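Local coordinates for protein RAP1B (Serratia marcescens, PDB 4AX2) that probably protects the bacterium from its own type VI-secreted toxin, as a small helical resistance protein of the amidase immunity family, at residues A[79-84]-A[121-126]; A[34-39]-A[69-74]; A[87-92]-A[117-122]. One frame throughout, in Å; residues are numbered along the deposited sequence. Where two conformers were deposited one is given.

Interaction 1: A[79-84]-A[121-126]; sequences DEKINV and DKLSRQ. With EDO (1,2-ethanediol), chain E.
Leu-123 packs on Lys-81 and Ile-82 where helix 118-126 lies beside helix 75-89 in this all-helical fold. The contact is small, with 138 Å² buried in total. Its two ends differ in character: Ile-82 is buried, while Lys-81 is exposed. The CG of Leu-123 stands opposite the backbone N (chi1 -179°), which sends both methyls across to the other helix. The two methyls divide the work. CD2 meets CD1 of Ile-82 at 3.8 Å. The same CD2 also rests on the backbone of the facing helix, 3.8 Å from O of Lys-81. CD1 of Leu-123 serves the outer side and lies 4.2 Å from CB of Lys-81. It is as close to CD of that lysine, so the aliphatic part of the chain lies against the leucine. Beyond CD the lysine bends at its last torsion. No hydrogen bond crosses between the two segments. Some polar side chains of segment 121-126 bond along their own helix. OG of Ser-124 donates to O of Asp-121 at 2.7 Å. NH1 of Arg-125 gives a weak bond to O1 of an ethanediol, probably from the crystallisation liquor, which is also hydrogen-bonded to Asp-133. Val-37 of helix 33-49 packs on Ile-82. The join therefore rests on van der Waals contact, mostly apolar, of the leucine methyls with Ile-82, the aliphatic stem of Lys-81 and its backbone O.

Interaction 2: A[34-39]-A[69-74]; sequences HQVVKE and EWMPFD
The ring of Phe-73 is met at CD1 by CG2 of Val-37, which approaches obliquely at 4.1 Å. The second flat group, Trp-70, contributes little to the contact. CG of Glu-69, its neighbour in the chain, lies 3.6 Å above one face of the indole, towards the rim, and the ring of Trp-136 packs with it edge-to-face. The main link is Met-71. Its SD touches both valines of helix 33-49, at 3.5 Å from CG2 of Val-37 and 3.7 Å from CG1 of Val-36. The two approaches differ. The methionine chain runs past Val-36 in the opposite sense but crosses Val-37 at about a right angle. CG of Met-71 sits between the backbone N and the carbonyl carbon (chi1 51°), and the chain is extended from there, which carries SD and CE against the valines of the helix. CE lies 4.0 Å from CG1 of Val-36. CG2 of Val-37 thus packs on both the sulfur and the Phe-73 ring. Pro-72 is the centre of an inverse gamma turn, with a weak bond of 2.8 Å from N of Phe-73 to O of Met-71. The CB atoms of Met-71 and Phe-73 both point to the helix. Elsewhere on segment 34-39, NE2 of Gln-35 donates to OE2 of Glu-39 at 2.7 Å, nearly straight at 161°. Glu-39 is also hydrogen-bonded to Tyr-115 and, through OE1, to His-116 of the second subunit. Backbone hydrogen bonds join Pro-72 to Ala-129 and Asp-74 to Leu-127. The arrangement is that of an interhelical connection, between helices 55-67 and 75-89, packing against helix 33-49 in a buried part of the all-helical fold.

Interaction 3: A[87-92]-A[117-122]; sequences DKYKSR and SPELDK. With EDO (1,2-ethanediol), chain G.
The N-terminal cap of helix 118-126 is the site of this contact, where Tyr-89 of helix 75-89 reaches Ser-117 and Glu-119. The phenol oxygen does most of the touching. OH of Tyr-89 lies 3.3 Å from CB of Ser-117, which comes up obliquely to the ring. The same OH is 2.9 Å from OE1 of Glu-119. That oxygen sits at the ring edge, near its plane, but the carboxylate plane is turned 75° from the ring. A bend at the second torsion of Glu-119 (chi2 89°) swings its carboxylate round to the phenol. Ser-117 is the N-cap residue. Its OG accepts from N of Leu-120 at 3.1 Å with an angle of 159°, and it is also hydrogen-bonded to O of Leu-114. The serine hydroxyl thus holds the start of the new helix to the end of helix 107-116, and Tyr-89 packs over this junction. Arg-113 and Leu-114 of helix 107-116 also touch the tyrosine. An ethanediol, probably from the crystallisation liquor, lies at the ring edge. Its O1 is modelled implausibly close to OH of Tyr-89, at 2.3 Å, so its polar contacts are doubtful. The chain turns after Tyr-89 in a type I beta turn to Arg-92, whose NE is hydrogen-bonded to O of Ala-19 of the second subunit.

In the fold
Interactions 1 and 3 join the same two helices, 75-89 and 118-126, and their centres are about 9 Å apart. They share Asp-121 and Lys-122. Interaction 2 lies about 10 Å from interaction 1 and about 16 Å from interaction 3, centre to centre, and closes first along the chain. Helix 33-49 connects it to the others: Val-37 packs on Ile-82 and Ser-124, and Lys-38 on Leu-120. Together the three contacts tie helix 33-49, the loop 69-74 and helices 75-89 and 118-126 into one helical core. The disulfide Cys-45 to Cys-111 ties helix 33-49 to helix 107-116 as well. Interactions 2 and 3 both touch the second subunit.

Interaction 1: A[79-84]-A[121-126]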
loop_
_atom_site.group_PDB
_atom_site.type_symbol
_atom_site.label_atom_id
_atom_site.label_comp_id
_atom_site.label_asym_id
_atom_site.label_seq_id
_atom_site.Cartn_x
_atom_site.Cartn_y
_atom_site.Cartn_z
ATOM N N ASP A 79 -17.564 4.045 7.256
ATOM C CA ASP A 79 -17.353 4.599 5.926
ATOM C C ASP A 79 -16.852 6.032 6.020
ATOM O O ASP A 79 -15.773 6.337 5.533
ATOM C CB ASP A 79 -18.655 4.583 5.120
ATOM C CG ASP A 79 -18.539 5.348 3.805
ATOM O OD1 ASP A 79 -17.411 5.434 3.256
ATOM O OD2 ASP A 79 -19.581 5.855 3.329
ATOM N N GLU A 80 -17.646 6.905 6.637
ATOM C CA GLU A 80 -17.277 8.319 6.703
ATOM C C GLU A 80 -16.125 8.573 7.657
ATOM O O GLU A 80 -15.353 9.483 7.427
ATOM C CB GLU A 80 -18.471 9.219 7.014
ATOM C CG GLU A 80 -19.576 9.140 5.981
ATOM C CD GLU A 80 -19.136 9.447 4.549
ATOM O OE1 GLU A 80 -18.065 10.060 4.344
ATOM O OE2 GLU A 80 -19.902 9.077 3.614
ATOM N N LYS A 81 -15.992 7.786 8.718
ATOM C CA LYS A 81 -14.848 7.954 9.610
ATOM C C LYS A 81 -13.541 7.699 8.836
ATOM O O LYS A 81 -12.612 8.515 8.899
ATOM C CB LYS A 81 -14.964 7.061 10.852
ATOM C CG LYS A 81 -15.916 7.621 11.904
ATOM C CD LYS A 81 -15.813 6.903 13.244
ATOM C CE LYS A 81 -16.618 7.598 14.341
ATOM N NZ LYS A 81 -15.946 8.819 14.892
ATOM N N ILE A 82 -13.484 6.593 8.090
ATOM C CA ILE A 82 -12.333 6.309 7.200
ATOM C C ILE A 82 -12.142 7.402 6.155
ATOM O O ILE A 82 -11.043 7.850 5.911
ATOM C CB ILE A 82 -12.496 4.946 6.497
ATOM C CG1 ILE A 82 -12.274 3.806 7.496
ATOM C CG2 ILE A 82 -11.525 4.792 5.314
ATOM C CD1 ILE A 82 -10.835 3.724 8.011
ATOM N N ASN A 83 -13.241 7.851 5.547
ATOM C CA ASN A 83 -13.141 8.813 4.466
ATOM C C ASN A 83 -12.686 10.174 4.948
ATOM O O ASN A 83 -11.881 10.801 4.300
ATOM C CB ASN A 83 -14.437 8.884 3.661
ATOM C CG ASN A 83 -14.606 7.689 2.751
ATOM O OD1 ASN A 83 -13.863 6.710 2.848
ATOM N ND2 ASN A 83 -15.592 7.757 1.860
ATOM N N VAL A 84 -13.189 10.621 6.097
ATOM C CA VAL A 84 -12.680 11.860 6.695
ATOM C C VAL A 84 -11.146 11.759 6.951
ATOM O O VAL A 84 -10.397 12.685 6.635
ATOM C CB VAL A 84 -13.434 12.225 7.984
ATOM C CG1 VAL A 84 -12.706 13.328 8.732
ATOM C CG2 VAL A 84 -14.880 12.674 7.678
ATOM N N ASP A 121 -4.014 3.637 12.529
ATOM C CA ASP A 121 -3.846 2.447 13.362
ATOM C C ASP A 121 -4.881 2.437 14.513
ATOM O O ASP A 121 -5.526 1.417 14.774
ATOM C CB ASP A 121 -2.435 2.310 13.910
ATOM C CG ASP A 121 -2.249 1.024 14.696
ATOM O OD1 ASP A 121 -2.389 -0.079 14.125
ATOM O OD2 ASP A 121 -1.968 1.126 15.892
ATOM N N LYS A 122 -5.057 3.579 15.167
ATOM C CA LYS A 122 -6.051 3.721 16.242
ATOM C C LYS A 122 -7.473 3.493 15.705
ATOM O O LYS A 122 -8.240 2.703 16.260
ATOM C CB LYS A 122 -5.924 5.120 16.873
ATOM C CG LYS A 122 -6.902 5.411 18.010
ATOM C CD LYS A 122 -6.496 6.660 18.786
ATOM C CE LYS A 122 -7.463 6.956 19.932
ATOM N NZ LYS A 122 -7.058 8.138 20.755
ATOM N N LEU A 123 -7.814 4.168 14.614
ATOM C CA LEU A 123 -9.168 4.046 14.026
ATOM C C LEU A 123 -9.471 2.631 13.557
ATOM O O LEU A 123 -10.591 2.160 13.728
ATOM C CB LEU A 123 -9.383 5.047 12.893
ATOM C CG LEU A 123 -10.748 5.089 12.185
ATOM C CD1 LEU A 123 -11.860 5.510 13.155
ATOM C CD2 LEU A 123 -10.670 6.049 11.011
ATOM N N SER A 124 -8.470 1.951 12.995
ATOM C CA SER A 124 -8.612 0.596 12.459
ATOM C C SER A 124 -9.069 -0.435 13.508
ATOM O O SER A 124 -9.714 -1.443 13.177
ATOM C CB SER A 124 -7.297 0.127 11.807
ATOM O OG SER A 124 -6.290 -0.207 12.748
ATOM N N ARG A 125 -8.722 -0.176 14.762
ATOM C CA ARG A 125 -9.116 -1.028 15.868
ATOM C C ARG A 125 -10.522 -0.681 16.343
ATOM O O ARG A 125 -11.291 -1.574 16.689
ATOM C CB ARG A 125 -8.112 -0.897 17.007
ATOM C CG ARG A 125 -6.767 -1.492 16.630
ATOM C CD ARG A 125 -5.642 -1.013 17.529
ATOM N NE ARG A 125 -4.361 -1.361 16.924
ATOM C CZ ARG A 125 -3.771 -2.552 16.991
ATOM N NH1 ARG A 125 -4.325 -3.557 17.673
ATOM N NH2 ARG A 125 -2.602 -2.735 16.372
ATOM N N GLN A 126 -10.867 0.604 16.298
ATOM C CA GLN A 126 -12.180 1.082 16.753
ATOM C C GLN A 126 -13.345 0.621 15.877
ATOM O O GLN A 126 -14.458 0.441 16.378
ATOM C CB GLN A 126 -12.184 2.613 16.820
ATOM C CG GLN A 126 -11.169 3.175 17.800
ATOM C CD GLN A 126 -11.135 4.688 17.810
ATOM O OE1 GLN A 126 -11.293 5.327 16.769
ATOM N NE2 GLN A 126 -10.912 5.270 18.990
HETATM C C1 EDO E . -1.535 -5.350 19.359
HETATM O O1 EDO E . -2.929 -5.500 19.631
HETATM C C2 EDO E . -1.108 -6.467 18.412
HETATM O O2 EDO E . -1.036 -5.935 17.094
#

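Interaction 2: A[34-39]-A[69-74]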
loop_
_atom_site.group_PDB
_atom_site.type_symbol
_atom_site.label_atom_id
_atom_site.label_comp_id
_atom_site.label_asym_id
_atom_site.label_seq_id
_atom_site.Cartn_x
_atom_site.Cartn_y
_atom_site.Cartn_z
ATOM N N HIS A 34 -7.886 -5.398 12.169
ATOM C CA HIS A 34 -7.454 -4.007 12.128
ATOM C C HIS A 34 -6.608 -3.741 10.897
ATOM O O HIS A 34 -6.731 -2.690 10.281
ATOM C CB HIS A 34 -6.739 -3.564 13.421
ATOM C CG HIS A 34 -5.478 -4.346 13.758
ATOM N ND1 HIS A 34 -4.263 -4.021 13.263
ATOM C CD2 HIS A 34 -5.272 -5.419 14.614
ATOM C CE1 HIS A 34 -3.335 -4.854 13.751
ATOM N NE2 HIS A 34 -3.950 -5.708 14.594
ATOM N N GLN A 35 -5.796 -4.715 10.490
ATOM C CA GLN A 35 -5.039 -4.589 9.249
ATOM C C GLN A 35 -5.914 -4.540 8.003
ATOM O O GLN A 35 -5.629 -3.784 7.081
ATOM C CB GLN A 35 -3.999 -5.702 9.124
ATOM C CG GLN A 35 -3.055 -5.514 7.943
ATOM C CD GLN A 35 -2.156 -4.282 8.071
ATOM O OE1 GLN A 35 -1.562 -4.047 9.118
ATOM N NE2 GLN A 35 -2.055 -3.497 6.993
ATOM N N VAL A 36 -6.991 -5.329 7.973
ATOM C CA VAL A 36 -7.914 -5.295 6.835
ATOM C C VAL A 36 -8.503 -3.912 6.631
ATOM O O VAL A 36 -8.656 -3.464 5.497
ATOM C CB VAL A 36 -9.053 -6.311 6.973
ATOM C CG1 VAL A 36 -9.950 -6.281 5.729
ATOM C CG2 VAL A 36 -8.483 -7.706 7.224
ATOM N N VAL A 37 -8.823 -3.229 7.724
ATOM C CA VAL A 37 -9.326 -1.869 7.657
ATOM C C VAL A 37 -8.286 -0.972 6.980
ATOM O O VAL A 37 -8.641 -0.114 6.175
ATOM C CB VAL A 37 -9.662 -1.323 9.049
ATOM C CG1 VAL A 37 -10.037 0.150 8.951
ATOM C CG2 VAL A 37 -10.783 -2.149 9.706
ATOM N N LYS A 38 -7.020 -1.157 7.329
ATOM C CA LYS A 38 -5.932 -0.345 6.712
ATOM C C LYS A 38 -5.807 -0.621 5.218
ATOM O O LYS A 38 -5.577 0.294 4.448
ATOM C CB LYS A 38 -4.594 -0.537 7.415
ATOM C CG LYS A 38 -4.628 -0.145 8.884
ATOM C CD LYS A 38 -3.314 0.445 9.383
ATOM C CE LYS A 38 -2.146 -0.543 9.364
ATOM N NZ LYS A 38 -0.808 0.092 9.674
ATOM N N GLU A 39 -5.987 -1.883 4.810
ATOM C CA GLU A 39 -5.975 -2.228 3.389
ATOM C C GLU A 39 -7.107 -1.506 2.668
ATOM O O GLU A 39 -6.928 -1.023 1.543
ATOM C CB GLU A 39 -6.138 -3.728 3.150
ATOM C CG GLU A 39 -5.162 -4.620 3.898
ATOM C CD GLU A 39 -3.712 -4.345 3.563
ATOM O OE1 GLU A 39 -3.308 -4.713 2.441
ATOM O OE2 GLU A 39 -2.983 -3.848 4.442
ATOM N N GLU A 69 -16.100 -7.491 3.062
ATOM C CA GLU A 69 -16.650 -8.848 3.176
ATOM C C GLU A 69 -15.850 -9.687 4.191
ATOM O O GLU A 69 -16.389 -10.629 4.753
ATOM C CB GLU A 69 -16.700 -9.545 1.802
ATOM C CG GLU A 69 -17.348 -10.926 1.830
ATOM C CD GLU A 69 -17.712 -11.504 0.462
ATOM O OE1 GLU A 69 -17.248 -10.979 -0.570
ATOM O OE2 GLU A 69 -18.463 -12.514 0.420
ATOM N N TRP A 70 -14.595 -9.319 4.455
ATOM C CA TRP A 70 -13.687 -10.191 5.207
ATOM C C TRP A 70 -13.401 -9.710 6.599
ATOM O O TRP A 70 -12.449 -10.174 7.234
ATOM C CB TRP A 70 -12.399 -10.413 4.403
ATOM C CG TRP A 70 -12.763 -10.746 2.983
ATOM C CD1 TRP A 70 -12.549 -9.981 1.835
ATOM C CD2 TRP A 70 -13.536 -11.905 2.539
ATOM N NE1 TRP A 70 -13.076 -10.607 0.733
ATOM C CE2 TRP A 70 -13.700 -11.763 1.095
ATOM C CE3 TRP A 70 -14.069 -13.022 3.172
ATOM C CZ2 TRP A 70 -14.368 -12.711 0.341
ATOM C CZ3 TRP A 70 -14.755 -13.973 2.401
ATOM C CH2 TRP A 70 -14.901 -13.817 1.019
ATOM N N MET A 71 -14.234 -8.799 7.090
ATOM C CA MET A 71 -14.126 -8.294 8.457
ATOM C C MET A 71 -15.463 -7.822 9.008
ATOM O O MET A 71 -16.307 -7.327 8.261
ATOM C CB MET A 71 -13.143 -7.112 8.488
ATOM C CG MET A 71 -13.452 -6.038 7.454
ATOM S SD MET A 71 -12.476 -4.562 7.821
ATOM C CE MET A 71 -12.855 -3.583 6.353
ATOM N N PRO A 72 -15.652 -7.923 10.341
ATOM C CA PRO A 72 -16.880 -7.430 10.965
ATOM C C PRO A 72 -16.808 -5.901 11.159
ATOM O O PRO A 72 -16.707 -5.396 12.278
ATOM C CB PRO A 72 -16.927 -8.200 12.285
ATOM C CG PRO A 72 -15.503 -8.397 12.639
ATOM C CD PRO A 72 -14.753 -8.541 11.323
ATOM N N PHE A 73 -16.840 -5.205 10.028
ATOM C CA PHE A 73 -16.595 -3.769 9.923
ATOM C C PHE A 73 -17.859 -2.997 10.280
ATOM O O PHE A 73 -18.982 -3.427 9.966
ATOM C CB PHE A 73 -16.214 -3.478 8.469
ATOM C CG PHE A 73 -15.827 -2.058 8.190
ATOM C CD1 PHE A 73 -14.761 -1.464 8.852
ATOM C CD2 PHE A 73 -16.502 -1.330 7.223
ATOM C CE1 PHE A 73 -14.378 -0.167 8.555
ATOM C CE2 PHE A 73 -16.140 -0.019 6.932
ATOM C CZ PHE A 73 -15.084 0.570 7.611
ATOM N N ASP A 74 -17.695 -1.838 10.898
ATOM C CA ASP A 74 -18.858 -1.025 11.273
ATOM C C ASP A 74 -19.143 -0.067 10.103
ATOM O O ASP A 74 -18.583 1.019 10.017
ATOM C CB ASP A 74 -18.567 -0.333 12.616
ATOM C CG ASP A 74 -18.280 -1.352 13.763
ATOM O OD1 ASP A 74 -18.574 -2.568 13.606
ATOM O OD2 ASP A 74 -17.755 -0.939 14.825
#

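Interaction 3: A[87-92]-A[117-122]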
loop_
_atom_site.group_PDB
_atom_site.type_symbol
_atom_site.label_atom_id
_atom_site.label_comp_id
_atom_site.label_asym_id
_atom_site.label_seq_id
_atom_site.Cartn_x
_atom_site.Cartn_y
_atom_site.Cartn_z
ATOM N N ASP A 87 -9.238 12.042 3.808
ATOM C CA ASP A 87 -9.259 13.423 3.372
ATOM C C ASP A 87 -8.209 14.277 4.084
ATOM O O ASP A 87 -7.737 15.246 3.519
ATOM C CB ASP A 87 -10.664 14.034 3.536
ATOM C CG ASP A 87 -11.658 13.486 2.532
ATOM O OD1 ASP A 87 -11.205 12.882 1.531
ATOM O OD2 ASP A 87 -12.893 13.667 2.736
ATOM N N LYS A 88 -7.836 13.896 5.299
ATOM C CA LYS A 88 -6.803 14.620 6.052
ATOM C C LYS A 88 -5.372 14.312 5.559
ATOM O O LYS A 88 -4.435 15.054 5.896
ATOM C CB LYS A 88 -6.975 14.372 7.556
ATOM C CG LYS A 88 -8.287 14.958 8.087
ATOM C CD LYS A 88 -8.468 14.736 9.588
ATOM C CE LYS A 88 -9.845 15.179 10.072
ATOM N NZ LYS A 88 -10.124 14.691 11.453
ATOM N N TYR A 89 -5.218 13.266 4.732
ATOM C CA TYR A 89 -3.899 12.851 4.203
ATOM C C TYR A 89 -3.695 13.057 2.697
ATOM O O TYR A 89 -2.616 13.476 2.259
ATOM C CB TYR A 89 -3.642 11.382 4.567
ATOM C CG TYR A 89 -3.230 11.237 6.005
ATOM C CD1 TYR A 89 -4.169 11.267 7.017
ATOM C CD2 TYR A 89 -1.892 11.100 6.354
ATOM C CE1 TYR A 89 -3.793 11.179 8.353
ATOM C CE2 TYR A 89 -1.504 10.995 7.687
ATOM C CZ TYR A 89 -2.459 11.044 8.684
ATOM O OH TYR A 89 -2.112 10.942 10.014
ATOM N N LYS A 90 -4.734 12.790 1.906
ATOM C CA LYS A 90 -4.563 12.545 0.472
ATOM C C LYS A 90 -4.113 13.729 -0.376
ATOM O O LYS A 90 -3.494 13.516 -1.430
ATOM C CB LYS A 90 -5.859 11.982 -0.120
ATOM C CG LYS A 90 -7.018 12.969 -0.121
ATOM C CD LYS A 90 -8.216 12.352 -0.848
ATOM C CE LYS A 90 -9.349 13.365 -1.023
ATOM N NZ LYS A 90 -10.597 12.787 -1.608
ATOM N N SER A 91 -4.417 14.949 0.079
ATOM C CA SER A 91 -4.262 16.186 -0.702
ATOM C C SER A 91 -3.127 17.022 -0.194
ATOM O O SER A 91 -2.902 18.128 -0.688
ATOM C CB SER A 91 -5.525 17.057 -0.617
ATOM O OG SER A 91 -6.665 16.336 -0.985
ATOM N N ARG A 92 -2.386 16.500 0.779
ATOM C CA ARG A 92 -1.300 17.265 1.342
ATOM C C ARG A 92 -0.310 17.645 0.261
ATOM O O ARG A 92 -0.075 16.906 -0.708
ATOM C CB ARG A 92 -0.609 16.531 2.489
ATOM C CG ARG A 92 -1.496 16.264 3.697
ATOM C CD ARG A 92 -2.162 17.504 4.289
ATOM N NE ARG A 92 -1.194 18.425 4.889
ATOM C CZ ARG A 92 -0.703 18.325 6.128
ATOM N NH1 ARG A 92 -1.069 17.328 6.935
ATOM N NH2 ARG A 92 0.172 19.230 6.561
ATOM N N SER A 117 -0.002 5.648 9.430
ATOM C CA SER A 117 -0.227 6.646 10.473
ATOM C C SER A 117 -0.727 6.044 11.769
ATOM O O SER A 117 -1.512 5.088 11.775
ATOM C CB SER A 117 -1.189 7.765 10.010
ATOM O OG SER A 117 -2.496 7.265 9.770
ATOM N N PRO A 118 -0.288 6.625 12.899
ATOM C CA PRO A 118 -0.864 6.228 14.174
ATOM C C PRO A 118 -2.388 6.442 14.192
ATOM O O PRO A 118 -3.106 5.681 14.812
ATOM C CB PRO A 118 -0.185 7.166 15.193
ATOM C CG PRO A 118 0.980 7.779 14.498
ATOM C CD PRO A 118 0.817 7.598 13.025
ATOM N N GLU A 119 -2.857 7.487 13.522
ATOM C CA GLU A 119 -4.279 7.833 13.489
ATOM C C GLU A 119 -5.119 6.715 12.850
ATOM O O GLU A 119 -6.171 6.304 13.372
ATOM C CB GLU A 119 -4.476 9.142 12.711
ATOM C CG GLU A 119 -4.015 10.400 13.447
ATOM C CD GLU A 119 -2.548 10.777 13.237
ATOM O OE1 GLU A 119 -1.718 9.950 12.759
ATOM O OE2 GLU A 119 -2.206 11.948 13.575
ATOM N N LEU A 120 -4.651 6.219 11.708
ATOM C CA LEU A 120 -5.329 5.105 11.060
ATOM C C LEU A 120 -5.183 3.848 11.921
ATOM O O LEU A 120 -6.132 3.074 12.035
ATOM C CB LEU A 120 -4.814 4.863 9.632
ATOM C CG LEU A 120 -5.456 3.663 8.910
ATOM C CD1 LEU A 120 -6.983 3.825 8.774
ATOM C CD2 LEU A 120 -4.789 3.467 7.548
ATOM N N ASP A 121 -4.014 3.637 12.529
ATOM C CA ASP A 121 -3.846 2.447 13.362
ATOM C C ASP A 121 -4.881 2.437 14.513
ATOM O O ASP A 121 -5.526 1.417 14.774
ATOM C CB ASP A 121 -2.435 2.310 13.910
ATOM C CG ASP A 121 -2.249 1.024 14.696
ATOM O OD1 ASP A 121 -2.389 -0.079 14.125
ATOM O OD2 ASP A 121 -1.968 1.126 15.892
ATOM N N LYS A 122 -5.057 3.579 15.167
ATOM C CA LYS A 122 -6.051 3.721 16.242
ATOM C C LYS A 122 -7.473 3.493 15.705
ATOM O O LYS A 122 -8.240 2.703 16.260
ATOM C CB LYS A 122 -5.924 5.120 16.873
ATOM C CG LYS A 122 -6.902 5.411 18.010
ATOM C CD LYS A 122 -6.496 6.660 18.786
ATOM C CE LYS A 122 -7.463 6.956 19.932
ATOM N NZ LYS A 122 -7.058 8.138 20.755
HETATM C C1 EDO G . 1.160 11.311 9.854
HETATM O O1 EDO G . 0.035 11.490 10.694
HETATM C C2 EDO G . 1.830 10.026 10.225
HETATM O O2 EDO G . 3.156 10.052 9.730
#